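Local coordinates for membrane protein (Acinetobacter baumannii AB307-0294, PDB 5DL5), which forms an OprD-family beta-barrel in the outer membrane that probably lets small solutes, antibiotics among them, cross into the periplasm, at residues Y401-D406 with I413-E418; N329-A334 with W361-R366. All blocks are in the same frame, centred on the assembly; numbering follows the deposited sequence.

Contact 1: Y401-D406 with I413-E418; sequences YYRASD and IGDTNE
In the model the Tyr401 ring lies over one face of the Arg403 guanidinium, though the two are too close for the detail to be trusted. At the guanidinium edge lies the Asn417 amide, nearly coplanar with it (planes 25° apart). Arg403 NH1 gives a hydrogen bond to Asn417 OD1 at 2.9 Å, in both the guanidinium and the amide carbonyl planes. NH2 reaches the same oxygen, though its position is less sure. The Arg403 chain bends at chi2 (-61°) and folds back along its own strand. NH1 therefore also meets Tyr402 O at 2.7 Å, from above the carbonyl plane.

Tyr402 points to the other sheet face with Thr416, its CG anti to the backbone N (chi1 171°). The ring edge meets Gly414, with Tyr402 CD2 3.2 Å from Gly414 O. Water 1 lies near the ring plane. It donates to Tyr402 OH and accepts from Gly414 N. The hydroxyl is also bonded to Glu374.

Tyr402 and Thr416 form an antiparallel hydrogen-bonded pair, with Tyr402 N 2.8 Å from Thr416 O. Thr416 N returns a bond to Tyr402 O, which thus accepts two donors. Beyond this pair the regular ladder stops, and Ala404 N bonds the side chain of Asp415, at OD1, 3.0 Å away. Asp415 OD2 packs on Arg403 CD.

The contact joins strands 394-404 and 416-428 at the loop end of their hairpin. Strand 371-384 flanks the first through Arg375 and Phe377. Strand 29-43 flanks the second through Asp42.

Contact 2: N329-A334 with W361-R366; sequences NHEKSA and WDIKVR
Backbone hydrogen bonds set the frame. Lys332 and Trp361 form an antiparallel hydrogen-bonded pair, with Trp361 N 2.9 Å from Lys332 O and a return bond from Lys332 N to Trp361 O. Further along, Lys364 N bonds Asn329 O at 2.9 Å, almost perfectly straight and in the carbonyl plane.

One salt bridge crosses the contact. Lys332 and Asp362 run side by side, and the Lys332 chain turns at chi4 (84°) to bring NZ within 3.1 Å of Asp362 OD2.

Two CH-pi contacts use the lysine chains. Lys332 CB lies over the Trp361 six-membered ring, 3.8 Å from its centroid. Trp361 CG takes the crowded position between backbone N and carbonyl carbon (chi1 70°), and the indole reaches on to Ser333. The extended Lys364 chain sets CE 3.5 Å from the His330 ring centroid, almost directly above it. His330 ND1 donates to Asn329 OD1, which limits the turning of that ring.

The aliphatic part of Glu331 lies alongside Ile363, CG 3.5 Å from Ile363 CG1. Ala334 CB packs against Trp361 CZ3. The Glu331 carboxylate bonds Gly328 N and lies close to Glu374, so its proton affinity may be raised.

Asp362 and Ile363 both face Ala372, a G1 beta bulge on the side of strand 351-365 that pairs with 371-384. The contact itself joins two strands of an antiparallel hairpin of the porin barrel wall, at their ends away from the connecting turn.

In the fold
From the N terminus, strand 29-43 comes first, and it later pairs with the last strand, 416-428. Contact 2 is met next. It closes a hairpin of strands 332-341 and 351-365 at the open end, far from the turn that links them. Contact 1 follows in series, neither nested nor crossing, and closes the loop between strands 394-404 and 416-428. Strand 371-384 lies between the two hairpins and pairs with both, and its Glu374 is a neighbour of each contact. The centres of contact 1 and contact 2 are about 15 Å apart, and the two contacts do not touch. Both sit at the same end of the barrel wall, probably the extracellular one, as in other porins.

Contact 1: Y401-D406 with I413-E418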
loop_
_atom_site.group_PDB
_atom_site.type_symbol
_atom_site.label_atom_id
_atom_site.label_comp_id
_atom_site.label_asym_id
_atom_site.label_seq_id
_atom_site.Cartn_x
_atom_site.Cartn_y
_atom_site.Cartn_z
ATOM N N TYR A 401 -8.243 -8.006 16.199
ATOM C CA TYR A 401 -7.867 -8.892 17.303
ATOM C C TYR A 401 -6.995 -10.021 16.646
ATOM O O TYR A 401 -7.490 -10.753 15.766
ATOM C CB TYR A 401 -9.123 -9.343 18.129
ATOM C CG TYR A 401 -8.909 -10.524 19.126
ATOM C CD1 TYR A 401 -9.092 -11.827 18.678
ATOM C CD2 TYR A 401 -8.636 -10.351 20.486
ATOM C CE1 TYR A 401 -8.918 -12.942 19.469
ATOM C CE2 TYR A 401 -8.494 -11.490 21.327
ATOM C CZ TYR A 401 -8.604 -12.795 20.776
ATOM O OH TYR A 401 -8.502 -14.028 21.461
ATOM N N TYR A 402 -5.692 -10.055 16.983
ATOM C CA TYR A 402 -4.765 -10.857 16.289
ATOM C C TYR A 402 -4.061 -11.806 17.232
ATOM O O TYR A 402 -3.617 -11.381 18.307
ATOM C CB TYR A 402 -3.766 -9.994 15.552
ATOM C CG TYR A 402 -2.609 -10.750 14.952
ATOM C CD1 TYR A 402 -2.726 -11.329 13.682
ATOM C CD2 TYR A 402 -1.420 -10.912 15.645
ATOM C CE1 TYR A 402 -1.692 -12.019 13.099
ATOM C CE2 TYR A 402 -0.374 -11.674 15.121
ATOM C CZ TYR A 402 -0.507 -12.199 13.817
ATOM O OH TYR A 402 0.474 -12.916 13.233
ATOM N N ARG A 403 -3.985 -13.104 16.842
ATOM C CA ARG A 403 -3.316 -14.077 17.647
ATOM C C ARG A 403 -2.441 -14.993 16.794
ATOM O O ARG A 403 -2.816 -15.315 15.716
ATOM C CB ARG A 403 -4.326 -14.959 18.441
ATOM C CG ARG A 403 -5.129 -14.245 19.549
ATOM C CD ARG A 403 -4.302 -13.641 20.663
ATOM N NE ARG A 403 -5.104 -12.839 21.629
ATOM C CZ ARG A 403 -5.446 -11.552 21.508
ATOM N NH1 ARG A 403 -5.109 -10.831 20.453
ATOM N NH2 ARG A 403 -6.136 -10.954 22.481
ATOM N N ALA A 404 -1.335 -15.505 17.350
ATOM C CA ALA A 404 -0.455 -16.325 16.563
ATOM C C ALA A 404 0.144 -17.374 17.446
ATOM O O ALA A 404 0.148 -17.217 18.673
ATOM C CB ALA A 404 0.608 -15.442 15.898
ATOM N N SER A 405 0.670 -18.433 16.863
ATOM C CA SER A 405 1.368 -19.431 17.744
ATOM C C SER A 405 2.650 -18.874 18.403
ATOM O O SER A 405 3.172 -17.777 18.063
ATOM C CB SER A 405 1.697 -20.790 17.050
ATOM O OG SER A 405 2.062 -20.665 15.780
ATOM N N ASP A 406 3.161 -19.634 19.329
ATOM C CA ASP A 406 4.365 -19.263 20.112
ATOM C C ASP A 406 5.596 -18.892 19.249
ATOM O O ASP A 406 6.340 -17.940 19.616
ATOM C CB ASP A 406 4.812 -20.424 20.994
ATOM C CG ASP A 406 3.814 -20.762 21.993
ATOM O OD1 ASP A 406 2.973 -19.872 22.196
ATOM O OD2 ASP A 406 3.877 -21.870 22.627
ATOM N N ILE A 413 4.616 -10.111 14.240
ATOM C CA ILE A 413 3.946 -9.054 15.003
ATOM C C ILE A 413 3.722 -9.489 16.409
ATOM O O ILE A 413 4.061 -8.815 17.332
ATOM C CB ILE A 413 2.581 -8.684 14.339
ATOM C CG1 ILE A 413 2.851 -8.006 12.939
ATOM C CG2 ILE A 413 1.822 -7.711 15.216
ATOM C CD1 ILE A 413 1.612 -7.932 12.026
ATOM N N GLY A 414 3.141 -10.652 16.638
ATOM C CA GLY A 414 2.943 -11.021 18.053
ATOM C C GLY A 414 1.458 -10.797 18.406
ATOM O O GLY A 414 0.784 -10.019 17.717
ATOM N N ASP A 415 0.954 -11.456 19.478
ATOM C CA ASP A 415 -0.443 -11.276 19.822
ATOM C C ASP A 415 -0.740 -9.783 20.078
ATOM O O ASP A 415 0.030 -9.140 20.828
ATOM C CB ASP A 415 -0.805 -12.028 21.080
ATOM C CG ASP A 415 -0.775 -13.531 20.904
ATOM O OD1 ASP A 415 -0.531 -14.056 19.835
ATOM O OD2 ASP A 415 -1.079 -14.179 21.857
ATOM N N THR A 416 -1.867 -9.283 19.563
ATOM C CA THR A 416 -2.185 -7.861 19.514
ATOM C C THR A 416 -3.650 -7.585 19.363
ATOM O O THR A 416 -4.346 -8.279 18.627
ATOM C CB THR A 416 -1.535 -7.230 18.228
ATOM O OG1 THR A 416 -0.115 -7.328 18.310
ATOM C CG2 THR A 416 -1.932 -5.778 18.018
ATOM N N ASN A 417 -4.074 -6.526 20.023
ATOM C CA ASN A 417 -5.307 -5.852 19.850
ATOM C C ASN A 417 -4.886 -4.483 19.294
ATOM O O ASN A 417 -4.297 -3.674 20.021
ATOM C CB ASN A 417 -6.016 -5.722 21.236
ATOM C CG ASN A 417 -6.222 -7.133 21.925
ATOM O OD1 ASN A 417 -6.151 -8.204 21.288
ATOM N ND2 ASN A 417 -6.443 -7.125 23.235
ATOM N N GLU A 418 -5.341 -4.183 18.126
ATOM C CA GLU A 418 -4.959 -2.985 17.389
ATOM C C GLU A 418 -6.194 -2.146 17.220
ATOM O O GLU A 418 -7.233 -2.670 16.860
ATOM C CB GLU A 418 -4.444 -3.258 15.990
ATOM C CG GLU A 418 -4.083 -1.948 15.221
ATOM C CD GLU A 418 -3.462 -2.124 13.819
ATOM O OE1 GLU A 418 -4.130 -2.533 12.916
ATOM O OE2 GLU A 418 -2.277 -1.778 13.596
HETATM O O HOH W 1 2.977 -12.590 14.539
#

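Contact 2: N329-A334 with W361-R366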
loop_
_atom_site.group_PDB
_atom_site.type_symbol
_atom_site.label_atom_id
_atom_site.label_comp_id
_atom_site.label_asym_id
_atom_site.label_seq_id
_atom_site.Cartn_x
_atom_site.Cartn_y
_atom_site.Cartn_z
ATOM N N ASN A 329 6.687 -17.552 5.302
ATOM C CA ASN A 329 7.362 -18.546 4.508
ATOM C C ASN A 329 6.462 -19.838 4.449
ATOM O O ASN A 329 6.128 -20.350 5.479
ATOM C CB ASN A 329 8.727 -18.783 5.063
ATOM C CG ASN A 329 9.567 -19.793 4.250
ATOM O OD1 ASN A 329 9.079 -20.807 3.740
ATOM N ND2 ASN A 329 10.847 -19.615 4.318
ATOM N N HIS A 330 6.036 -20.228 3.221
ATOM C CA HIS A 330 5.087 -21.398 2.973
ATOM C C HIS A 330 3.711 -21.169 3.507
ATOM O O HIS A 330 2.955 -22.091 3.556
ATOM C CB HIS A 330 5.674 -22.713 3.551
ATOM C CG HIS A 330 6.615 -23.392 2.617
ATOM N ND1 HIS A 330 7.786 -22.791 2.140
ATOM C CD2 HIS A 330 6.523 -24.600 1.987
ATOM C CE1 HIS A 330 8.398 -23.617 1.295
ATOM N NE2 HIS A 330 7.647 -24.712 1.176
ATOM N N GLU A 331 3.362 -19.922 3.961
ATOM C CA GLU A 331 2.103 -19.733 4.634
ATOM C C GLU A 331 0.929 -19.868 3.668
ATOM O O GLU A 331 0.886 -19.245 2.591
ATOM C CB GLU A 331 2.041 -18.344 5.307
ATOM C CG GLU A 331 0.786 -18.153 6.130
ATOM C CD GLU A 331 0.709 -16.881 6.913
ATOM O OE1 GLU A 331 1.613 -16.056 6.780
ATOM O OE2 GLU A 331 -0.315 -16.727 7.631
ATOM N N LYS A 332 -0.040 -20.650 4.076
ATOM C CA LYS A 332 -1.343 -20.637 3.433
ATOM C C LYS A 332 -2.361 -19.833 4.237
ATOM O O LYS A 332 -2.274 -19.868 5.431
ATOM C CB LYS A 332 -1.861 -22.090 3.296
ATOM C CG LYS A 332 -0.959 -23.010 2.494
ATOM C CD LYS A 332 -1.589 -24.405 2.553
ATOM C CE LYS A 332 -1.314 -25.302 1.382
ATOM N NZ LYS A 332 -0.017 -25.910 1.662
ATOM N N SER A 333 -3.407 -19.230 3.604
ATOM C CA SER A 333 -4.412 -18.599 4.442
ATOM C C SER A 333 -5.768 -18.495 3.727
ATOM O O SER A 333 -5.867 -18.577 2.483
ATOM C CB SER A 333 -3.942 -17.163 4.854
ATOM O OG SER A 333 -3.675 -16.357 3.711
ATOM N N ALA A 334 -6.816 -18.369 4.534
ATOM C CA ALA A 334 -8.183 -18.381 4.040
ATOM C C ALA A 334 -8.954 -17.314 4.788
ATOM O O ALA A 334 -8.744 -17.138 5.987
ATOM C CB ALA A 334 -8.825 -19.732 4.266
ATOM N N TRP A 361 -1.714 -20.667 8.166
ATOM C CA TRP A 361 -1.058 -21.822 8.736
ATOM C C TRP A 361 0.092 -22.298 7.897
ATOM O O TRP A 361 0.290 -21.757 6.812
ATOM C CB TRP A 361 -2.114 -22.964 8.920
ATOM C CG TRP A 361 -2.623 -23.602 7.694
ATOM C CD1 TRP A 361 -2.114 -24.759 7.102
ATOM C CD2 TRP A 361 -3.689 -23.142 6.830
ATOM N NE1 TRP A 361 -2.807 -25.018 5.939
ATOM C CE2 TRP A 361 -3.770 -24.034 5.762
ATOM C CE3 TRP A 361 -4.554 -22.022 6.831
ATOM C CZ2 TRP A 361 -4.754 -23.915 4.772
ATOM C CZ3 TRP A 361 -5.531 -21.907 5.758
ATOM C CH2 TRP A 361 -5.575 -22.816 4.772
ATOM N N ASP A 362 0.771 -23.368 8.302
ATOM C CA ASP A 362 1.919 -23.864 7.492
ATOM C C ASP A 362 3.098 -22.831 7.432
ATOM O O ASP A 362 3.901 -22.829 6.501
ATOM C CB ASP A 362 1.533 -24.222 6.046
ATOM C CG ASP A 362 1.076 -25.736 5.866
ATOM O OD1 ASP A 362 1.054 -26.520 6.834
ATOM O OD2 ASP A 362 0.765 -26.019 4.706
ATOM N N ILE A 363 3.191 -21.971 8.405
ATOM C CA ILE A 363 4.242 -20.954 8.391
ATOM C C ILE A 363 5.502 -21.604 8.937
ATOM O O ILE A 363 5.499 -22.246 10.050
ATOM C CB ILE A 363 3.928 -19.790 9.302
ATOM C CG1 ILE A 363 2.660 -19.109 8.903
ATOM C CG2 ILE A 363 5.158 -18.830 9.312
ATOM C CD1 ILE A 363 2.082 -18.279 10.047
ATOM N N LYS A 364 6.558 -21.510 8.109
ATOM C CA LYS A 364 7.891 -21.973 8.475
ATOM C C LYS A 364 8.674 -20.899 9.186
ATOM O O LYS A 364 8.846 -19.855 8.644
ATOM C CB LYS A 364 8.756 -22.362 7.270
ATOM C CG LYS A 364 8.386 -23.643 6.573
ATOM C CD LYS A 364 9.539 -24.103 5.694
ATOM C CE LYS A 364 9.023 -25.143 4.693
ATOM N NZ LYS A 364 10.139 -25.719 3.835
ATOM N N VAL A 365 9.192 -21.198 10.355
ATOM C CA VAL A 365 10.012 -20.253 11.101
ATOM C C VAL A 365 11.291 -21.021 11.303
ATOM O O VAL A 365 11.315 -22.185 11.819
ATOM C CB VAL A 365 9.428 -19.966 12.485
ATOM C CG1 VAL A 365 10.355 -19.030 13.235
ATOM C CG2 VAL A 365 8.001 -19.379 12.402
ATOM N N ARG A 366 12.364 -20.404 10.796
ATOM C CA ARG A 366 13.586 -21.057 10.483
ATOM C C ARG A 366 14.156 -21.661 11.732
ATOM O O ARG A 366 14.254 -20.955 12.710
ATOM C CB ARG A 366 14.594 -19.950 9.940
ATOM C CG ARG A 366 15.988 -20.579 9.646
ATOM C CD ARG A 366 16.878 -19.548 8.939
ATOM N NE ARG A 366 17.263 -18.555 9.943
ATOM C CZ ARG A 366 18.319 -18.696 10.758
ATOM N NH1 ARG A 366 19.156 -19.715 10.629
ATOM N NH2 ARG A 366 18.580 -17.759 11.665
#